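Local coordinates for PUA domain-containing protein (Aeropyrum pernix, PDB 2CX0) that is of unknown function, but carries a PUA domain and so probably binds RNA, perhaps in connection with translation initiation, at residues F86-L91 with R137-V142; P32-I37 with I76-Q81; K99-A104 with A109-P114; G115-E120 with L132-R137; G55-I60 with G172-E177. All blocks are in the same frame, centred on the assembly; numbering follows the deposited sequence.

Interaction 1: residues F86-L91 with R137-V142; sequences FGVDWL and RTPVMV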
# COMPACT_ATOMS: atom_id res chain seq x y z
N PHE A 86 -0.03 2.18 -11.15
CA PHE A 86 -0.16 0.83 -11.71
C PHE A 86 -1.52 0.16 -11.54
O PHE A 86 -1.71 -0.93 -12.03
CB PHE A 86 0.93 -0.06 -11.10
CG PHE A 86 2.32 0.33 -11.50
CD1 PHE A 86 2.79 0.03 -12.78
CD2 PHE A 86 3.16 1.06 -10.63
CE1 PHE A 86 4.07 0.45 -13.19
CE2 PHE A 86 4.42 1.47 -11.03
CZ PHE A 86 4.87 1.17 -12.32
N GLY A 87 -2.45 0.79 -10.80
CA GLY A 87 -3.77 0.20 -10.66
C GLY A 87 -3.80 -0.76 -9.50
O GLY A 87 -2.78 -0.88 -8.76
N VAL A 88 -4.91 -1.48 -9.36
CA VAL A 88 -5.06 -2.41 -8.24
C VAL A 88 -5.33 -3.81 -8.69
O VAL A 88 -5.46 -4.75 -7.86
CB VAL A 88 -6.24 -1.98 -7.33
CG1 VAL A 88 -5.85 -0.68 -6.65
CG2 VAL A 88 -7.56 -1.79 -8.19
N ASP A 89 -5.43 -3.99 -10.00
CA ASP A 89 -5.76 -5.33 -10.50
C ASP A 89 -4.67 -6.38 -10.24
O ASP A 89 -4.94 -7.55 -10.23
CB ASP A 89 -6.14 -5.28 -11.99
CG ASP A 89 -6.77 -6.58 -12.45
OD1 ASP A 89 -7.91 -6.83 -12.02
OD2 ASP A 89 -6.11 -7.35 -13.21
N TRP A 90 -3.45 -5.94 -10.00
CA TRP A 90 -2.35 -6.85 -9.70
C TRP A 90 -2.36 -7.37 -8.23
O TRP A 90 -1.60 -8.28 -7.87
CB TRP A 90 -1.03 -6.15 -10.00
CG TRP A 90 -0.74 -4.95 -9.15
CD1 TRP A 90 -1.30 -3.70 -9.26
CD2 TRP A 90 0.17 -4.89 -8.05
NE1 TRP A 90 -0.80 -2.87 -8.28
CE2 TRP A 90 0.11 -3.57 -7.53
CE3 TRP A 90 1.04 -5.82 -7.45
CZ2 TRP A 90 0.90 -3.16 -6.42
CZ3 TRP A 90 1.82 -5.42 -6.34
CH2 TRP A 90 1.74 -4.09 -5.85
N LEU A 91 -3.21 -6.78 -7.38
CA LEU A 91 -3.34 -7.24 -5.98
C LEU A 91 -4.24 -8.45 -5.96
O LEU A 91 -5.09 -8.61 -6.86
CB LEU A 91 -4.00 -6.16 -5.12
CG LEU A 91 -3.22 -4.82 -5.15
CD1 LEU A 91 -4.12 -3.78 -4.32
CD2 LEU A 91 -1.82 -4.93 -4.57
N ARG A 137 -13.71 4.73 -6.38
CA ARG A 137 -12.65 3.71 -6.42
C ARG A 137 -11.26 4.27 -6.03
O ARG A 137 -10.21 3.83 -6.53
CB ARG A 137 -12.56 3.05 -7.81
CG ARG A 137 -13.71 2.10 -8.08
CD ARG A 137 -13.50 1.26 -9.35
NE ARG A 137 -12.56 0.15 -9.21
CZ ARG A 137 -12.87 -1.03 -8.66
NH1 ARG A 137 -14.10 -1.24 -8.22
NH2 ARG A 137 -11.95 -1.98 -8.57
N THR A 138 -11.24 5.26 -5.15
CA THR A 138 -9.97 5.85 -4.69
C THR A 138 -9.35 4.95 -3.60
O THR A 138 -9.98 4.65 -2.59
CB THR A 138 -10.20 7.22 -4.01
OG1 THR A 138 -10.77 8.13 -4.94
CG2 THR A 138 -8.88 7.79 -3.43
N PRO A 139 -8.10 4.53 -3.80
CA PRO A 139 -7.46 3.70 -2.78
C PRO A 139 -7.20 4.60 -1.56
O PRO A 139 -6.71 5.74 -1.69
CB PRO A 139 -6.15 3.24 -3.44
CG PRO A 139 -6.44 3.42 -4.92
CD PRO A 139 -7.22 4.69 -4.97
N VAL A 140 -7.58 4.12 -0.38
CA VAL A 140 -7.33 4.92 0.81
C VAL A 140 -6.39 4.25 1.83
O VAL A 140 -5.83 4.91 2.72
CB VAL A 140 -8.67 5.34 1.53
CG1 VAL A 140 -9.52 6.19 0.59
CG2 VAL A 140 -9.45 4.13 1.89
N MSE A 141 -6.23 2.93 1.74
CA MSE A 141 -5.37 2.25 2.69
C MSE A 141 -4.91 0.91 2.09
O MSE A 141 -5.60 0.28 1.28
CB MSE A 141 -6.13 2.01 3.98
CG MSE A 141 -5.34 1.18 5.11
SE MSE A 141 -5.80 -0.74 5.00
CE MSE A 141 -7.45 -0.64 6.13
N VAL A 142 -3.71 0.50 2.50
CA VAL A 142 -3.12 -0.78 2.11
C VAL A 142 -2.92 -1.50 3.43
O VAL A 142 -2.44 -0.89 4.38
CB VAL A 142 -1.71 -0.56 1.41
CG1 VAL A 142 -0.96 -1.84 1.40
CG2 VAL A 142 -1.98 -0.11 -0.10
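Val88 meets Pro139 and Arg137 with its two methyl groups, one for each partner. From CB, which is directed at the strand, the side chain forks. A chi1 of -68° sets CG1 anti to the carbonyl carbon and toward the proline ring, 4.5 Å from Pro139 CG, a loose apolar touch. CG2 is left for the guanidinium of Arg137, standing obliquely to it with Val88 CG2 4.4 Å from Arg137 NH2. The polar business of this arginine lies elsewhere, in a salt bridge with Glu120, so the valine merely borders a group already fixed. Val88 also opens a type I turn that closes with the backbone bond from Leu91 N to Val88 O. Just before it, Gly87 takes a positive phi of 88°, a backbone shape that suits glycine, as the chain leaves helix 80-86. This slight surface contact lays the linker between helix 80-86 and strand 93-97 beside strand 138-145, while Trp90, on the linker's other flank, packs on the helix and on Pro78 of strand 76-78.

Interaction 2: residues P32-I37 with I76-Q81; sequences PYYTRI and IYPTLQ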
# COMPACT_ATOMS: atom_id res chain seq x y z
N PRO A 32 4.90 -14.36 -4.51
CA PRO A 32 3.96 -15.10 -3.68
C PRO A 32 2.79 -14.32 -3.17
O PRO A 32 1.80 -14.93 -2.80
CB PRO A 32 4.81 -15.58 -2.51
CG PRO A 32 6.27 -15.40 -3.01
CD PRO A 32 6.18 -14.17 -3.82
N TYR A 33 2.89 -12.98 -3.11
CA TYR A 33 1.82 -12.19 -2.49
C TYR A 33 0.86 -11.36 -3.34
O TYR A 33 -0.07 -10.76 -2.80
CB TYR A 33 2.46 -11.29 -1.45
CG TYR A 33 3.32 -12.07 -0.53
CD1 TYR A 33 2.77 -12.98 0.38
CD2 TYR A 33 4.73 -11.91 -0.56
CE1 TYR A 33 3.60 -13.71 1.24
CE2 TYR A 33 5.55 -12.62 0.30
CZ TYR A 33 4.99 -13.52 1.19
OH TYR A 33 5.78 -14.20 2.10
N TYR A 34 1.07 -11.34 -4.65
CA TYR A 34 0.29 -10.52 -5.55
C TYR A 34 -0.02 -11.37 -6.76
O TYR A 34 0.69 -12.34 -7.02
CB TYR A 34 1.17 -9.32 -5.98
CG TYR A 34 1.54 -8.48 -4.78
CD1 TYR A 34 0.56 -7.72 -4.12
CD2 TYR A 34 2.83 -8.49 -4.26
CE1 TYR A 34 0.86 -6.98 -2.97
CE2 TYR A 34 3.16 -7.77 -3.11
CZ TYR A 34 2.16 -7.01 -2.48
OH TYR A 34 2.47 -6.27 -1.39
N THR A 35 -1.05 -10.98 -7.50
CA THR A 35 -1.45 -11.72 -8.69
C THR A 35 -0.34 -11.66 -9.72
O THR A 35 -0.05 -12.65 -10.40
CB THR A 35 -2.72 -11.11 -9.28
OG1 THR A 35 -3.78 -11.20 -8.31
CG2 THR A 35 -3.14 -11.82 -10.53
N ARG A 36 0.28 -10.50 -9.86
CA ARG A 36 1.37 -10.37 -10.84
C ARG A 36 2.24 -9.16 -10.51
O ARG A 36 1.82 -8.29 -9.75
CB ARG A 36 0.80 -10.17 -12.24
CG ARG A 36 0.22 -8.78 -12.45
CD ARG A 36 -0.49 -8.61 -13.83
NE ARG A 36 -1.72 -9.38 -13.88
CZ ARG A 36 -2.92 -8.87 -13.60
NH1 ARG A 36 -3.04 -7.59 -13.29
NH2 ARG A 36 -3.97 -9.68 -13.62
N ILE A 37 3.44 -9.12 -11.09
CA ILE A 37 4.31 -7.97 -10.95
C ILE A 37 3.67 -6.93 -11.88
O ILE A 37 3.49 -7.13 -13.08
CB ILE A 37 5.76 -8.27 -11.38
CG1 ILE A 37 6.52 -8.99 -10.22
CG2 ILE A 37 6.52 -6.96 -11.58
CD1 ILE A 37 6.13 -10.37 -9.95
N ILE A 76 7.04 -6.93 1.36
CA ILE A 76 7.07 -5.70 0.58
C ILE A 76 5.63 -5.33 0.19
O ILE A 76 4.87 -6.18 -0.34
CB ILE A 76 7.98 -5.86 -0.67
CG1 ILE A 76 9.45 -6.01 -0.21
CG2 ILE A 76 7.89 -4.57 -1.60
CD1 ILE A 76 10.22 -6.94 -1.13
N TYR A 77 5.27 -4.07 0.45
CA TYR A 77 3.95 -3.52 0.18
C TYR A 77 4.00 -2.31 -0.78
O TYR A 77 5.02 -1.65 -0.93
CB TYR A 77 3.31 -2.97 1.48
CG TYR A 77 2.95 -3.98 2.50
CD1 TYR A 77 1.62 -4.36 2.69
CD2 TYR A 77 3.95 -4.58 3.28
CE1 TYR A 77 1.28 -5.35 3.64
CE2 TYR A 77 3.63 -5.59 4.25
CZ TYR A 77 2.30 -5.95 4.40
OH TYR A 77 1.96 -6.93 5.28
N PRO A 78 2.90 -2.06 -1.47
CA PRO A 78 2.86 -0.91 -2.38
C PRO A 78 2.40 0.33 -1.58
O PRO A 78 1.58 0.24 -0.62
CB PRO A 78 1.75 -1.26 -3.38
CG PRO A 78 0.77 -2.20 -2.47
CD PRO A 78 1.73 -2.95 -1.54
N THR A 79 2.87 1.50 -2.03
CA THR A 79 2.38 2.74 -1.50
C THR A 79 1.07 3.00 -2.25
O THR A 79 0.74 2.36 -3.29
CB THR A 79 3.28 3.90 -1.90
OG1 THR A 79 3.47 3.87 -3.36
CG2 THR A 79 4.65 3.78 -1.10
N LEU A 80 0.33 4.00 -1.76
CA LEU A 80 -0.89 4.37 -2.50
C LEU A 80 -0.49 4.98 -3.85
O LEU A 80 -1.25 4.89 -4.83
CB LEU A 80 -1.74 5.38 -1.70
CG LEU A 80 -2.32 4.74 -0.43
CD1 LEU A 80 -3.27 5.78 0.15
CD2 LEU A 80 -3.15 3.44 -0.72
N GLN A 81 0.67 5.65 -3.91
CA GLN A 81 1.17 6.22 -5.19
C GLN A 81 1.38 5.09 -6.22
O GLN A 81 1.11 5.27 -7.42
CB GLN A 81 2.50 7.00 -4.99
CG GLN A 81 2.33 8.35 -4.21
CD GLN A 81 2.16 8.20 -2.70
OE1 GLN A 81 2.28 7.08 -2.15
NE2 GLN A 81 1.89 9.34 -2.01
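Tyr34 carries its ring toward Ile76 and Pro78 with CG anti to its own carbonyl carbon (chi1 -62°), and a chi2 of -70° turns the ring so that the carbonyl of Ile76 lies at its edge, in the ring plane. The phenol ends in a short hydrogen bond: Tyr34 OH donates to Ile76 O at 2.6 Å. The hydroxyl sits in the plane of that carbonyl, on a lone pair, with a C=O...O angle of 138°. Beside the bond, Pro78 comes from the opposite direction, its CD 3.4 Å from Tyr34 OH and oblique to the ring. One face of the ring carries the CB of Tyr33, 3.9 Å above the plane and toward the rim. A phenylalanine in place of Tyr34 would probably leave the buried carbonyl of Ile76 without this donor, even if the ring kept its packing. The contact illustrates how a side chain can supply the bond that an edge strand lacks on its outer side: strand 76-78 is one of the two edge strands of its antiparallel sheet. Tyr34 reaches it from the loop after helix 20-30, a helix on which Ile76 packs, while Pro78 also touches Val142 of strand 138-145.

Interaction 3: residues K99-A104 with A109-P114; sequences KGAAIA and AHLMIP. With SO4 (sulfate ion), chain B.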
# COMPACT_ATOMS: atom_id res chain seq x y z
N LYS A 99 -18.52 5.72 2.57
CA LYS A 99 -17.90 7.01 2.78
C LYS A 99 -17.35 7.21 4.19
O LYS A 99 -16.26 7.68 4.37
CB LYS A 99 -18.88 8.18 2.44
CG LYS A 99 -18.27 9.55 2.71
CD LYS A 99 -19.32 10.68 2.45
CE LYS A 99 -19.50 10.96 0.97
NZ LYS A 99 -20.38 12.18 0.77
N GLY A 100 -18.14 6.87 5.21
CA GLY A 100 -17.64 7.04 6.59
C GLY A 100 -16.36 6.20 6.83
O GLY A 100 -15.44 6.65 7.54
N ALA A 101 -16.30 5.01 6.24
CA ALA A 101 -15.12 4.18 6.41
C ALA A 101 -13.94 4.73 5.63
O ALA A 101 -12.81 4.67 6.14
CB ALA A 101 -15.40 2.70 5.99
N ALA A 102 -14.17 5.27 4.44
CA ALA A 102 -13.07 5.85 3.62
C ALA A 102 -12.49 7.01 4.44
O ALA A 102 -11.29 7.17 4.55
CB ALA A 102 -13.61 6.41 2.26
N ILE A 103 -13.36 7.83 5.03
CA ILE A 103 -12.88 8.94 5.84
C ILE A 103 -12.12 8.44 7.06
O ILE A 103 -11.04 8.96 7.43
CB ILE A 103 -14.08 9.83 6.29
CG1 ILE A 103 -14.55 10.66 5.10
CG2 ILE A 103 -13.68 10.76 7.48
CD1 ILE A 103 -15.91 11.21 5.32
N ALA A 104 -12.65 7.42 7.70
CA ALA A 104 -11.94 6.89 8.92
C ALA A 104 -10.55 6.33 8.58
O ALA A 104 -9.57 6.56 9.28
CB ALA A 104 -12.78 5.78 9.60
N ALA A 109 -7.60 4.89 10.86
CA ALA A 109 -8.27 3.73 11.52
C ALA A 109 -8.08 2.39 10.73
O ALA A 109 -7.78 2.39 9.53
CB ALA A 109 -9.80 4.04 11.62
N HIS A 110 -8.22 1.26 11.41
CA HIS A 110 -8.22 -0.03 10.75
C HIS A 110 -9.61 -0.13 10.12
O HIS A 110 -10.50 0.68 10.43
CB HIS A 110 -8.09 -1.16 11.78
CG HIS A 110 -6.73 -1.25 12.40
ND1 HIS A 110 -6.49 -1.01 13.74
CD2 HIS A 110 -5.53 -1.50 11.83
CE1 HIS A 110 -5.18 -1.12 13.97
NE2 HIS A 110 -4.58 -1.41 12.83
N LEU A 111 -9.78 -1.09 9.21
CA LEU A 111 -11.08 -1.24 8.55
C LEU A 111 -11.94 -2.31 9.24
O LEU A 111 -11.57 -3.47 9.32
CB LEU A 111 -10.92 -1.58 7.04
CG LEU A 111 -12.20 -1.96 6.27
CD1 LEU A 111 -13.20 -0.73 6.30
CD2 LEU A 111 -11.80 -2.38 4.79
N MSE A 112 -13.08 -1.89 9.80
CA MSE A 112 -13.99 -2.85 10.41
C MSE A 112 -15.04 -3.31 9.36
O MSE A 112 -15.43 -2.58 8.45
CB MSE A 112 -14.66 -2.20 11.61
CG MSE A 112 -13.71 -1.40 12.49
SE MSE A 112 -12.34 -2.51 13.28
CE MSE A 112 -13.46 -3.33 14.45
N ILE A 113 -15.50 -4.54 9.52
CA ILE A 113 -16.46 -5.15 8.65
C ILE A 113 -17.72 -4.31 8.32
O ILE A 113 -18.19 -4.30 7.18
CB ILE A 113 -16.88 -6.51 9.24
CG1 ILE A 113 -15.66 -7.46 9.22
CG2 ILE A 113 -18.08 -7.12 8.40
CD1 ILE A 113 -15.85 -8.70 10.17
N PRO A 114 -18.26 -3.58 9.31
CA PRO A 114 -19.46 -2.79 9.00
C PRO A 114 -19.24 -1.70 7.96
O PRO A 114 -20.22 -1.25 7.39
CB PRO A 114 -19.86 -2.21 10.35
CG PRO A 114 -19.39 -3.25 11.33
CD PRO A 114 -17.97 -3.58 10.76
S SO4 B . -22.17 5.86 1.79
O1 SO4 B . -22.38 5.55 3.21
O2 SO4 B . -22.57 7.26 1.57
O3 SO4 B . -20.80 5.64 1.27
O4 SO4 B . -23.10 5.03 1.03
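Ala104, in the later part of helix 99-107, and Ala109, just after the helix, face each other with their methyl groups, CB to CB at 4.0 Å, as the chain doubles back. Both methyls are directed at the opposing segment, and with so little side chain on either residue the backbones approach closely, their CA atoms 5.5 Å apart. That closeness suits the one hydrogen bond between the segments: Ala109 N donates to Ala104 O at 3.0 Å. The bond is nearly straight at the hydrogen (165°), although the donor stands 37° out of the carbonyl plane instead of lying on a lone pair. One helical turn earlier Ala101 points the same way, and its CB meets Leu111 CD1 at 4.1 Å. Leu111 gets there by its torsions: with CG anti to the backbone N (chi1 172°), the CD1 branch swings back to the alanine. At the N-terminal end of the same helix a sulfate ion, probably from the crystallisation liquor, accepts from Lys99 N through its O3 at 2.6 Å. An anion at that position would probably be favoured by the helix dipole. Helix 99-107 is thereby laid against strand 111-112, an outermost strand of the mixed PUA sheet; Leu111 packs further on Val95 and Val97 of strand 93-97, and Ala102, on another side of the helix, touches Tyr133 of strand 128-133.

Interaction 4: residues G115-E120 with L132-R137; sequences GVVGVE and LYHETR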
# COMPACT_ATOMS: atom_id res chain seq x y z
N GLY A 115 -18.01 -1.25 7.74
CA GLY A 115 -17.75 -0.23 6.70
C GLY A 115 -17.52 -0.85 5.33
O GLY A 115 -17.34 -0.15 4.33
N VAL A 116 -17.54 -2.19 5.23
CA VAL A 116 -17.30 -2.82 3.95
C VAL A 116 -18.59 -2.97 3.16
O VAL A 116 -19.59 -3.43 3.70
CB VAL A 116 -16.64 -4.23 4.15
CG1 VAL A 116 -16.56 -4.97 2.78
CG2 VAL A 116 -15.24 -4.06 4.80
N VAL A 117 -18.52 -2.66 1.87
CA VAL A 117 -19.67 -2.76 0.97
C VAL A 117 -19.43 -3.60 -0.25
O VAL A 117 -20.32 -3.76 -1.12
CB VAL A 117 -20.14 -1.35 0.48
CG1 VAL A 117 -20.59 -0.45 1.73
CG2 VAL A 117 -18.96 -0.63 -0.27
N GLY A 118 -18.23 -4.14 -0.37
CA GLY A 118 -17.95 -4.95 -1.57
C GLY A 118 -16.60 -5.61 -1.45
O GLY A 118 -15.71 -5.11 -0.71
N VAL A 119 -16.47 -6.76 -2.10
CA VAL A 119 -15.20 -7.49 -2.10
C VAL A 119 -14.85 -7.91 -3.53
O VAL A 119 -15.72 -8.38 -4.27
CB VAL A 119 -15.26 -8.77 -1.29
CG1 VAL A 119 -13.95 -9.55 -1.47
CG2 VAL A 119 -15.53 -8.44 0.19
N GLU A 120 -13.59 -7.72 -3.94
CA GLU A 120 -13.19 -8.11 -5.27
C GLU A 120 -11.96 -8.96 -5.18
O GLU A 120 -11.06 -8.73 -4.32
CB GLU A 120 -12.86 -6.89 -6.16
CG GLU A 120 -14.07 -6.10 -6.60
CD GLU A 120 -13.73 -4.76 -7.25
OE1 GLU A 120 -12.56 -4.50 -7.62
OE2 GLU A 120 -14.68 -3.96 -7.43
N LEU A 132 -10.68 0.55 -0.94
CA LEU A 132 -11.00 1.67 -1.84
C LEU A 132 -12.38 2.24 -1.53
O LEU A 132 -13.36 1.50 -1.27
CB LEU A 132 -11.10 1.18 -3.31
CG LEU A 132 -9.81 1.06 -4.14
CD1 LEU A 132 -8.75 0.21 -3.37
CD2 LEU A 132 -10.21 0.32 -5.48
N TYR A 133 -12.48 3.56 -1.59
CA TYR A 133 -13.81 4.20 -1.38
C TYR A 133 -14.62 3.71 -2.60
O TYR A 133 -14.18 3.92 -3.75
CB TYR A 133 -13.63 5.72 -1.43
CG TYR A 133 -14.95 6.48 -1.39
CD1 TYR A 133 -16.07 5.95 -0.72
CD2 TYR A 133 -15.07 7.73 -1.99
CE1 TYR A 133 -17.30 6.69 -0.64
CE2 TYR A 133 -16.27 8.47 -1.91
CZ TYR A 133 -17.36 7.95 -1.25
OH TYR A 133 -18.50 8.73 -1.21
N HIS A 134 -15.77 3.09 -2.38
CA HIS A 134 -16.55 2.52 -3.48
C HIS A 134 -16.99 3.47 -4.59
O HIS A 134 -16.90 3.13 -5.76
CB HIS A 134 -17.79 1.80 -2.94
CG HIS A 134 -18.94 2.70 -2.66
ND1 HIS A 134 -19.92 2.97 -3.60
CD2 HIS A 134 -19.24 3.46 -1.58
CE1 HIS A 134 -20.76 3.86 -3.10
NE2 HIS A 134 -20.38 4.18 -1.88
N GLU A 135 -17.42 4.66 -4.22
CA GLU A 135 -17.99 5.63 -5.19
C GLU A 135 -16.99 6.08 -6.29
O GLU A 135 -17.33 6.12 -7.47
CB GLU A 135 -18.54 6.87 -4.42
CG GLU A 135 -19.31 7.93 -5.24
CD GLU A 135 -20.50 7.32 -5.99
OE1 GLU A 135 -21.10 6.33 -5.50
OE2 GLU A 135 -20.85 7.83 -7.08
N THR A 136 -15.77 6.40 -5.89
CA THR A 136 -14.77 6.90 -6.82
C THR A 136 -13.67 5.88 -7.07
O THR A 136 -12.78 6.17 -7.84
CB THR A 136 -14.05 8.12 -6.24
OG1 THR A 136 -13.50 7.74 -4.96
CG2 THR A 136 -15.02 9.31 -6.02
N ARG A 137 -13.71 4.73 -6.38
CA ARG A 137 -12.65 3.71 -6.42
C ARG A 137 -11.26 4.27 -6.03
O ARG A 137 -10.21 3.83 -6.53
CB ARG A 137 -12.56 3.05 -7.81
CG ARG A 137 -13.71 2.10 -8.08
CD ARG A 137 -13.50 1.26 -9.35
NE ARG A 137 -12.56 0.15 -9.21
CZ ARG A 137 -12.87 -1.03 -8.66
NH1 ARG A 137 -14.10 -1.24 -8.22
NH2 ARG A 137 -11.95 -1.98 -8.57
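Val117 touches His134 near the beginning of strand 116-121, the two side chains crossing at about a right angle. The methyl CG2, which lies between the backbone N and the carbonyl carbon, makes the touch, with Val117 CG2 3.8 Å from His134 CB and oblique to the imidazole. The side chain of His134 is also about 4 Å from the bound sulfate. Val117 and the next residue, Gly118, both face Leu96 in a classic beta bulge. Farther along, Glu120 stretches out, chi2 at 169°, and its carboxylate meets the guanidinium of Arg137 head-on. Both groups contribute two atoms: Arg137 NH2 donates to Glu120 OE1 at 2.8 Å, and Arg137 NH1 to Glu120 OE2 at 2.9 Å. The bonds are almost straight, 174° for the first, and each oxygen uses its syn lone pair. With the planes only 6° apart, this is a textbook bidentate, end-on salt bridge, and the double grip fixes the rotation of both groups. Leu132 CD2 adds an apolar touch 4.0 Å above one guanidinium face. With a glutamine at Glu120 the negative charge and one acceptor are gone, and the Arg137 guanidinium would probably be left with a single bond and freer to turn. Strands 116-121 and 128-133 are not neighbours in the mixed sheet; strand 93-97 runs between them, so these side chains bridge across it, the arginine reaching over from the turn ahead of strand 138-145.

Interaction 5: residues G55-I60 with G172-E177; sequences GEYEII and GDALWE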
# COMPACT_ATOMS: atom_id res chain seq x y z
N GLY A 55 13.32 9.93 11.96
CA GLY A 55 13.96 8.70 11.58
C GLY A 55 14.16 8.48 10.10
O GLY A 55 14.24 9.43 9.31
N GLU A 56 14.23 7.19 9.73
CA GLU A 56 14.55 6.85 8.35
C GLU A 56 13.49 6.07 7.60
O GLU A 56 12.79 5.25 8.19
CB GLU A 56 15.88 6.05 8.37
CG GLU A 56 17.07 6.92 8.82
CD GLU A 56 18.37 6.60 8.08
OE1 GLU A 56 18.33 6.29 6.86
OE2 GLU A 56 19.44 6.69 8.74
N TYR A 57 13.33 6.39 6.32
CA TYR A 57 12.36 5.69 5.44
C TYR A 57 13.14 5.17 4.25
O TYR A 57 14.07 5.82 3.76
CB TYR A 57 11.29 6.68 4.89
CG TYR A 57 10.48 7.40 5.95
CD1 TYR A 57 11.07 8.43 6.74
CD2 TYR A 57 9.17 7.05 6.18
CE1 TYR A 57 10.34 9.07 7.74
CE2 TYR A 57 8.41 7.68 7.17
CZ TYR A 57 9.00 8.69 7.94
OH TYR A 57 8.23 9.29 8.90
N GLU A 58 12.77 4.01 3.74
CA GLU A 58 13.44 3.46 2.54
C GLU A 58 12.31 3.11 1.62
O GLU A 58 11.36 2.41 2.02
CB GLU A 58 14.22 2.21 2.86
CG GLU A 58 15.54 2.53 3.47
CD GLU A 58 16.42 1.30 3.61
OE1 GLU A 58 16.36 0.41 2.72
OE2 GLU A 58 17.16 1.24 4.61
N ILE A 59 12.42 3.58 0.39
CA ILE A 59 11.38 3.35 -0.61
C ILE A 59 11.96 2.93 -1.97
O ILE A 59 12.95 3.52 -2.45
CB ILE A 59 10.58 4.65 -0.87
CG1 ILE A 59 9.83 5.11 0.41
CG2 ILE A 59 9.55 4.40 -1.98
CD1 ILE A 59 9.19 6.52 0.17
N ILE A 60 11.34 1.95 -2.61
CA ILE A 60 11.83 1.57 -3.91
C ILE A 60 11.04 2.35 -4.94
O ILE A 60 9.81 2.35 -4.89
CB ILE A 60 11.65 0.07 -4.12
CG1 ILE A 60 12.68 -0.67 -3.22
CG2 ILE A 60 11.82 -0.29 -5.63
CD1 ILE A 60 12.44 -2.20 -3.18
N GLY A 172 -2.42 10.03 3.69
CA GLY A 172 -2.10 11.04 4.69
C GLY A 172 -1.16 10.64 5.82
O GLY A 172 -0.90 11.47 6.70
N ASP A 173 -0.72 9.38 5.86
CA ASP A 173 0.23 9.02 6.89
C ASP A 173 1.64 9.58 6.51
O ASP A 173 1.82 10.20 5.47
CB ASP A 173 0.20 7.48 7.22
CG ASP A 173 0.81 6.56 6.14
OD1 ASP A 173 1.53 7.01 5.20
OD2 ASP A 173 0.55 5.31 6.28
N ALA A 174 2.60 9.44 7.43
CA ALA A 174 3.92 9.99 7.21
C ALA A 174 4.58 9.47 5.93
O ALA A 174 5.18 10.28 5.18
CB ALA A 174 4.79 9.70 8.41
N LEU A 175 4.48 8.17 5.70
CA LEU A 175 5.07 7.60 4.48
C LEU A 175 4.36 8.19 3.24
O LEU A 175 5.02 8.50 2.22
CB LEU A 175 4.98 6.06 4.47
CG LEU A 175 5.33 5.34 3.14
CD1 LEU A 175 6.82 5.55 2.79
CD2 LEU A 175 5.10 3.87 3.28
N TRP A 176 3.02 8.35 3.34
CA TRP A 176 2.25 8.88 2.22
C TRP A 176 2.75 10.29 1.87
O TRP A 176 2.97 10.61 0.68
CB TRP A 176 0.76 8.96 2.58
CG TRP A 176 -0.05 9.30 1.38
CD1 TRP A 176 -0.47 8.44 0.41
CD2 TRP A 176 -0.44 10.60 0.97
NE1 TRP A 176 -1.08 9.13 -0.61
CE2 TRP A 176 -1.09 10.46 -0.29
CE3 TRP A 176 -0.31 11.87 1.54
CZ2 TRP A 176 -1.62 11.56 -0.99
CZ3 TRP A 176 -0.83 12.98 0.84
CH2 TRP A 176 -1.48 12.81 -0.41
N GLU A 177 2.97 11.12 2.90
CA GLU A 177 3.40 12.50 2.64
C GLU A 177 4.79 12.54 2.05
O GLU A 177 5.06 13.28 1.14
CB GLU A 177 3.34 13.36 3.93
CG GLU A 177 1.90 13.59 4.46
CD GLU A 177 1.02 14.46 3.55
OE1 GLU A 177 1.45 15.04 2.53
OE2 GLU A 177 -0.17 14.58 3.88
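Tyr57 lays the far end of its ring against the first turn of helix 174-183, where its hydroxyl comes close to the methyl of Ala174: Tyr57 OH lies 3.5 Å from Ala174 CB, which stands oblique to the ring. The same ring also borders Leu175, with Tyr57 CD2 4.4 Å from Leu175 CD1. Two residues along the strand, Ile59 comes from the same side of the sheet and meets this leucine methyl more closely, Ile59 CD1 to Leu175 CD1 at 3.7 Å. Leu175 can serve both because its CG is anti to the backbone N (chi1 169°) and chi2, at 65°, brings CD1 round to the strand. Directly before the helix, Asp173 is the N-cap and caps the first turn: Trp176 N donates to Asp173 OD1 at 2.7 Å, while the other carboxylate oxygen, OD2, takes Arg170 N. Strand 56-62 of the N-terminal antiparallel sheet thus receives the C-terminal helix, and Leu175 packs also on Phe69 of the adjoining strand 65-70. Between the two segments mostly apolar carbons meet, with the tyrosine hydroxyl resting on the Ala174 methyl, so the contact depends on shape and apolar burial and not on directional bonds.

How the interactions relate
From the N terminus, the first segment of interaction 2 is the loop after helix 20-30; its contact with strand 76-78 closes a loop that holds three strands of the N-terminal antiparallel sheet. Interaction 1 opens only afterwards, yet the two touch, through Trp90 with Tyr34 and a salt bridge between Asp89 and Arg36. Nested inside the loop of interaction 1 lie interaction 3 and then interaction 4, successive in the PUA region and packed together; interaction 4 shares Arg137 with interaction 1. Interaction 5 spans the longest interval: it starts at strand 56-62, crosses interaction 2, encloses interactions 1, 3 and 4, and brings the C-terminal helix back to the N-terminal sheet.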